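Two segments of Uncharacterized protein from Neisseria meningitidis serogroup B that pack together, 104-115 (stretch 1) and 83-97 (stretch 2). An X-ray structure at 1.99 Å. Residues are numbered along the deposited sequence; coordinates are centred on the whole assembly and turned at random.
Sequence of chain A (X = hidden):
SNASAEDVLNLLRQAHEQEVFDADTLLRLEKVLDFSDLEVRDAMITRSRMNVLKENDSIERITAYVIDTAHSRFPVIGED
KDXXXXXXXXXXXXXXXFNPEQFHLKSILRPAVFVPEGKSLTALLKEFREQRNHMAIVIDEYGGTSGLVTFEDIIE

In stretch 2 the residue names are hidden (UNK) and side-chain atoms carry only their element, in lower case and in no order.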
# COMPACT_ATOMS: atom_id res chain seq x y z
N HIS A 104 25.80 3.07 -8.56
CA HIS A 104 26.40 1.96 -7.83
C HIS A 104 25.25 1.22 -7.17
O HIS A 104 24.74 1.65 -6.15
CB HIS A 104 27.42 2.47 -6.80
CG HIS A 104 28.16 1.38 -6.07
ND1 HIS A 104 28.17 0.07 -6.49
CD2 HIS A 104 28.91 1.42 -4.95
CE1 HIS A 104 28.90 -0.65 -5.66
NE2 HIS A 104 29.36 0.14 -4.71
N LEU A 105 24.81 0.13 -7.79
CA LEU A 105 23.59 -0.52 -7.37
C LEU A 105 23.65 -0.89 -5.88
O LEU A 105 22.67 -0.71 -5.16
CB LEU A 105 23.28 -1.74 -8.24
CG LEU A 105 21.96 -2.46 -7.94
CD1 LEU A 105 20.82 -1.44 -7.80
CD2 LEU A 105 21.64 -3.48 -9.05
N LYS A 106 24.79 -1.41 -5.43
CA LYS A 106 24.95 -1.79 -4.02
C LYS A 106 24.78 -0.61 -3.06
O LYS A 106 24.47 -0.81 -1.88
CB LYS A 106 26.31 -2.44 -3.77
CG LYS A 106 26.59 -3.68 -4.59
CD LYS A 106 26.02 -4.94 -3.96
CE LYS A 106 26.39 -6.17 -4.80
NZ LYS A 106 27.86 -6.20 -5.12
N SER A 107 25.00 0.61 -3.55
CA SER A 107 24.77 1.80 -2.71
C SER A 107 23.30 2.04 -2.35
O SER A 107 23.01 2.75 -1.38
CB SER A 107 25.34 3.07 -3.37
OG SER A 107 26.76 2.97 -3.46
N ILE A 108 22.38 1.50 -3.14
CA ILE A 108 20.95 1.77 -2.91
C ILE A 108 20.13 0.51 -2.68
O ILE A 108 18.93 0.57 -2.43
CB ILE A 108 20.29 2.61 -4.07
CG1 ILE A 108 20.39 1.87 -5.41
CG2 ILE A 108 20.87 4.04 -4.18
CD1 ILE A 108 19.72 2.61 -6.56
N LEU A 109 20.77 -0.65 -2.79
CA LEU A 109 20.08 -1.92 -2.61
C LEU A 109 19.68 -2.10 -1.16
O LEU A 109 20.48 -1.90 -0.24
CB LEU A 109 21.01 -3.06 -3.01
CG LEU A 109 20.40 -4.45 -3.14
CD1 LEU A 109 19.45 -4.45 -4.32
CD2 LEU A 109 21.50 -5.47 -3.32
N ARG A 110 18.43 -2.49 -0.93
CA ARG A 110 17.99 -2.80 0.42
C ARG A 110 17.98 -4.31 0.62
O ARG A 110 17.82 -5.05 -0.34
CB ARG A 110 16.61 -2.23 0.66
CG ARG A 110 16.55 -0.70 0.49
CD ARG A 110 15.12 -0.24 0.35
NE ARG A 110 15.00 1.17 -0.03
CZ ARG A 110 14.20 2.04 0.58
NH1 ARG A 110 13.45 1.64 1.60
NH2 ARG A 110 14.14 3.30 0.17
N PRO A 111 18.16 -4.76 1.87
CA PRO A 111 18.10 -6.19 2.20
C PRO A 111 16.70 -6.77 1.95
O PRO A 111 15.71 -6.08 2.12
CB PRO A 111 18.42 -6.24 3.69
CG PRO A 111 18.20 -4.84 4.19
CD PRO A 111 18.49 -3.93 3.05
N ALA A 112 16.64 -8.02 1.51
CA ALA A 112 15.36 -8.70 1.27
C ALA A 112 14.83 -9.32 2.56
O ALA A 112 15.59 -9.86 3.36
CB ALA A 112 15.53 -9.77 0.22
N VAL A 113 13.52 -9.24 2.76
CA VAL A 113 12.87 -9.98 3.84
C VAL A 113 12.37 -11.30 3.27
O VAL A 113 11.80 -11.33 2.19
CB VAL A 113 11.72 -9.17 4.44
CG1 VAL A 113 10.92 -10.01 5.40
CG2 VAL A 113 12.26 -7.93 5.14
N PHE A 114 12.65 -12.40 3.96
CA PHE A 114 12.27 -13.73 3.47
C PHE A 114 11.14 -14.32 4.30
O PHE A 114 11.10 -14.15 5.52
CB PHE A 114 13.48 -14.67 3.47
CG PHE A 114 14.59 -14.23 2.56
CD1 PHE A 114 14.52 -14.48 1.20
CD2 PHE A 114 15.68 -13.53 3.05
CE1 PHE A 114 15.54 -14.06 0.35
CE2 PHE A 114 16.69 -13.11 2.20
CZ PHE A 114 16.62 -13.38 0.85
N VAL A 115 10.20 -15.01 3.65
CA VAL A 115 9.10 -15.66 4.36
C VAL A 115 8.78 -16.99 3.69
O VAL A 115 8.95 -17.12 2.47
CB VAL A 115 7.82 -14.81 4.36
CG1 VAL A 115 8.04 -13.48 5.12
CG2 VAL A 115 7.36 -14.54 2.93
N UNK A 83 19.33 -16.83 -6.10
CA UNK A 83 20.28 -15.99 -5.38
C UNK A 83 19.79 -14.54 -5.34
O UNK A 83 20.22 -13.73 -6.15
c UNK A 83 21.69 -16.09 -6.01
c UNK A 83 24.15 -15.37 -5.75
c UNK A 83 22.73 -15.33 -5.19
o UNK A 83 25.08 -15.05 -4.98
o UNK A 83 24.34 -15.71 -6.95
N UNK A 84 18.86 -14.24 -4.44
CA UNK A 84 18.33 -12.88 -4.34
C UNK A 84 19.24 -12.09 -3.42
O UNK A 84 19.49 -12.50 -2.29
c UNK A 84 16.86 -12.83 -3.82
c UNK A 84 15.91 -13.56 -4.74
c UNK A 84 16.39 -11.35 -3.63
N UNK A 85 19.74 -10.96 -3.90
CA UNK A 85 20.74 -10.19 -3.15
C UNK A 85 20.10 -9.08 -2.35
O UNK A 85 20.70 -8.52 -1.43
c UNK A 85 23.26 -11.59 -4.25
c UNK A 85 23.21 -9.95 -6.16
c UNK A 85 21.76 -9.60 -4.13
c UNK A 85 22.40 -10.62 -5.06
N UNK A 86 18.88 -8.73 -2.74
CA UNK A 86 18.27 -7.54 -2.18
C UNK A 86 17.07 -7.08 -2.98
O UNK A 86 16.66 -7.72 -3.95
N UNK A 87 16.52 -5.95 -2.56
CA UNK A 87 15.38 -5.32 -3.22
C UNK A 87 15.80 -3.91 -3.65
O UNK A 87 16.39 -3.17 -2.87
c UNK A 87 13.49 -7.64 -2.44
c UNK A 87 13.87 -6.49 -1.53
c UNK A 87 14.17 -5.17 -2.26
c UNK A 87 12.95 -4.65 -3.00
N UNK A 88 15.50 -3.56 -4.90
CA UNK A 88 15.65 -2.19 -5.36
C UNK A 88 14.28 -1.57 -5.44
O UNK A 88 13.37 -2.17 -6.02
c UNK A 88 16.12 -0.67 -7.28
c UNK A 88 17.20 0.24 -6.71
c UNK A 88 16.26 -2.12 -6.76
c UNK A 88 16.10 -0.59 -8.80
N UNK A 89 14.14 -0.38 -4.85
CA UNK A 89 12.95 0.46 -4.95
C UNK A 89 13.15 1.44 -6.09
O UNK A 89 14.12 2.20 -6.10
n UNK A 89 12.28 -1.29 -1.01
c UNK A 89 12.77 1.22 -3.64
n UNK A 89 11.47 0.62 -1.56
c UNK A 89 12.94 -0.89 -2.14
c UNK A 89 12.45 0.32 -2.49
c UNK A 89 11.40 -0.36 -0.68
N UNK A 90 12.24 1.42 -7.06
CA UNK A 90 12.36 2.24 -8.26
C UNK A 90 12.77 3.69 -7.95
O UNK A 90 13.62 4.28 -8.64
c UNK A 90 11.04 2.22 -9.04
N UNK A 91 12.17 4.27 -6.93
CA UNK A 91 12.40 5.68 -6.66
C UNK A 91 13.76 5.96 -6.02
O UNK A 91 14.16 7.12 -5.91
n UNK A 91 10.61 6.15 -1.30
c UNK A 91 11.28 6.27 -5.81
c UNK A 91 9.64 5.74 -2.35
c UNK A 91 11.17 5.74 -4.40
c UNK A 91 9.94 6.37 -3.71
N UNK A 92 14.48 4.92 -5.60
CA UNK A 92 15.84 5.12 -5.12
C UNK A 92 16.78 5.41 -6.28
O UNK A 92 17.86 5.98 -6.09
o UNK A 92 15.62 2.82 -2.24
c UNK A 92 15.64 3.88 -2.90
c UNK A 92 16.31 3.92 -4.27
o UNK A 92 15.13 4.94 -2.48
N UNK A 93 16.36 5.06 -7.49
CA UNK A 93 17.15 5.35 -8.68
C UNK A 93 17.27 6.87 -8.93
O UNK A 93 18.21 7.32 -9.59
c UNK A 93 18.18 2.81 -10.29
c UNK A 93 15.88 2.69 -11.26
c UNK A 93 16.54 4.68 -9.92
c UNK A 93 16.71 3.16 -10.08
N UNK A 94 16.34 7.65 -8.40
CA UNK A 94 16.34 9.08 -8.65
C UNK A 94 17.54 9.75 -8.01
O UNK A 94 17.88 10.89 -8.33
c UNK A 94 12.58 9.93 -8.05
c UNK A 94 15.05 9.72 -8.12
c UNK A 94 13.75 9.32 -8.81
c UNK A 94 13.74 9.77 -10.27
N UNK A 95 18.18 9.05 -7.07
CA UNK A 95 19.40 9.56 -6.46
C UNK A 95 20.48 9.79 -7.52
O UNK A 95 21.46 10.50 -7.29
n UNK A 95 18.78 5.72 -1.44
c UNK A 95 18.96 8.39 -4.21
c UNK A 95 19.50 7.39 -3.20
c UNK A 95 18.44 6.99 -2.17
c UNK A 95 19.91 8.58 -5.39
N UNK A 96 20.31 9.17 -8.68
CA UNK A 96 21.34 9.25 -9.72
C UNK A 96 20.85 10.02 -10.93
O UNK A 96 21.41 9.91 -12.01
c UNK A 96 21.80 7.85 -10.13
o UNK A 96 24.78 5.23 -6.09
c UNK A 96 22.79 5.42 -7.39
c UNK A 96 24.06 5.87 -7.07
c UNK A 96 22.07 6.05 -8.38
c UNK A 96 22.60 7.16 -9.06
c UNK A 96 24.60 6.97 -7.73
c UNK A 96 23.87 7.60 -8.72
N UNK A 97 19.80 10.81 -10.75
CA UNK A 97 19.21 11.58 -11.83
C UNK A 97 20.25 12.47 -12.52
O UNK A 97 20.29 12.56 -13.75
c UNK A 97 18.07 12.44 -11.29
se UNK A 97 16.07 13.02 -13.32
c UNK A 97 15.39 11.52 -12.25
c UNK A 97 17.58 13.54 -12.22
O HOH W 1 19.10 -9.25 1.24
O HOH W 2 16.33 0.64 -3.23

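Position 83 carries three carbons in a row, the third bearing two oxygens, and stays clear of stretch 1; the terminal carboxylate makes it Glu 83. Position 84 opens the strand with one carbon carrying two more, the short fork of Val 84. Its CG1 lies 4.2 Å from Ala 112 CB, while its backbone O faces the ring edge of Phe 114.

At position 85 four carbons fork at the second, and the CB is 4.2 Å from Leu 109 CD2. The pattern fits Leu 85. A water accepts from Ala 112 N and donates to Leu 85 O, bridging the two stretches.

Position 86 has no side-chain atoms and is therefore Gly 86. The absence matters: an ideal CB would fall 2.5 Å from Leu 109 CG and 2.7 Å from Arg 110 O, both clashes, and the bare CA lets Arg 110 O come within 3.1 Å of it.

Position 87 has four carbons forked at the first, with one arm two carbons long, as in Ile 87. Its CD1 reaches to 4.0 Å from Ala 112 CB, and its backbone pairs with Arg 110. Position 88 again has four carbons forked at the second, packing against Ile 108 and Leu 105; it is Leu 88, whose CD1 lies 3.5 Å from Ile 108 CD1 and 4.1 Å from Leu 105 CD1.

Position 89 bears one carbon and a five-membered ring of three carbons and two nitrogens, the imidazole of His 89. The Arg 110 guanidinium lies flat on it, centres 3.8 Å apart and planes at 13°, and Arg 110 CD sits over the same ring. The single carbon of position 90, Ala 90, is out of reach. Position 91 has four carbons in a row ending in nitrogen and makes no contact with stretch 1; it is Lys 91.

Two carbons, the second with two oxygens, mark position 92 as Asp 92. Its OD2 lies 2.8 Å from Arg 110 NE in a salt bridge and, through a second water, is linked to Ile 108 O. Position 93, four carbons forked at the second, is Leu 93, whose CD2 is 4.0 Å from Ile 108 CD1. The same fork at position 94 gives Leu 94, far from stretch 1.

Position 95 has a four-carbon chain ending in nitrogen; as Lys 95, it brings CD to 3.7 Å from Ile 108 CG2. Position 96 carries one carbon and a six-carbon ring bearing oxygen, hence Tyr 96, with CE2 4.0 Å from Ile 108 CG2 and OH 3.5 Å from Ser 107 CB. An unbranched chain of two carbons, selenium and carbon makes position 97 selenomethionine, Met 97, beyond contact.

The contact turns on Arg 110. Its backbone forms a single antiparallel bridge, with Ile 87 N donating to Arg 110 O (2.7 Å) and Arg 110 N to Ile 87 O (2.9 Å), while its side chain engages both His 89 and Asp 92. Ile 108 adds an apolar anchor, packing against Leu 88, Leu 93 and Tyr 96.

Stretch 2 (83-97) EVLGILHAKDLLKYM
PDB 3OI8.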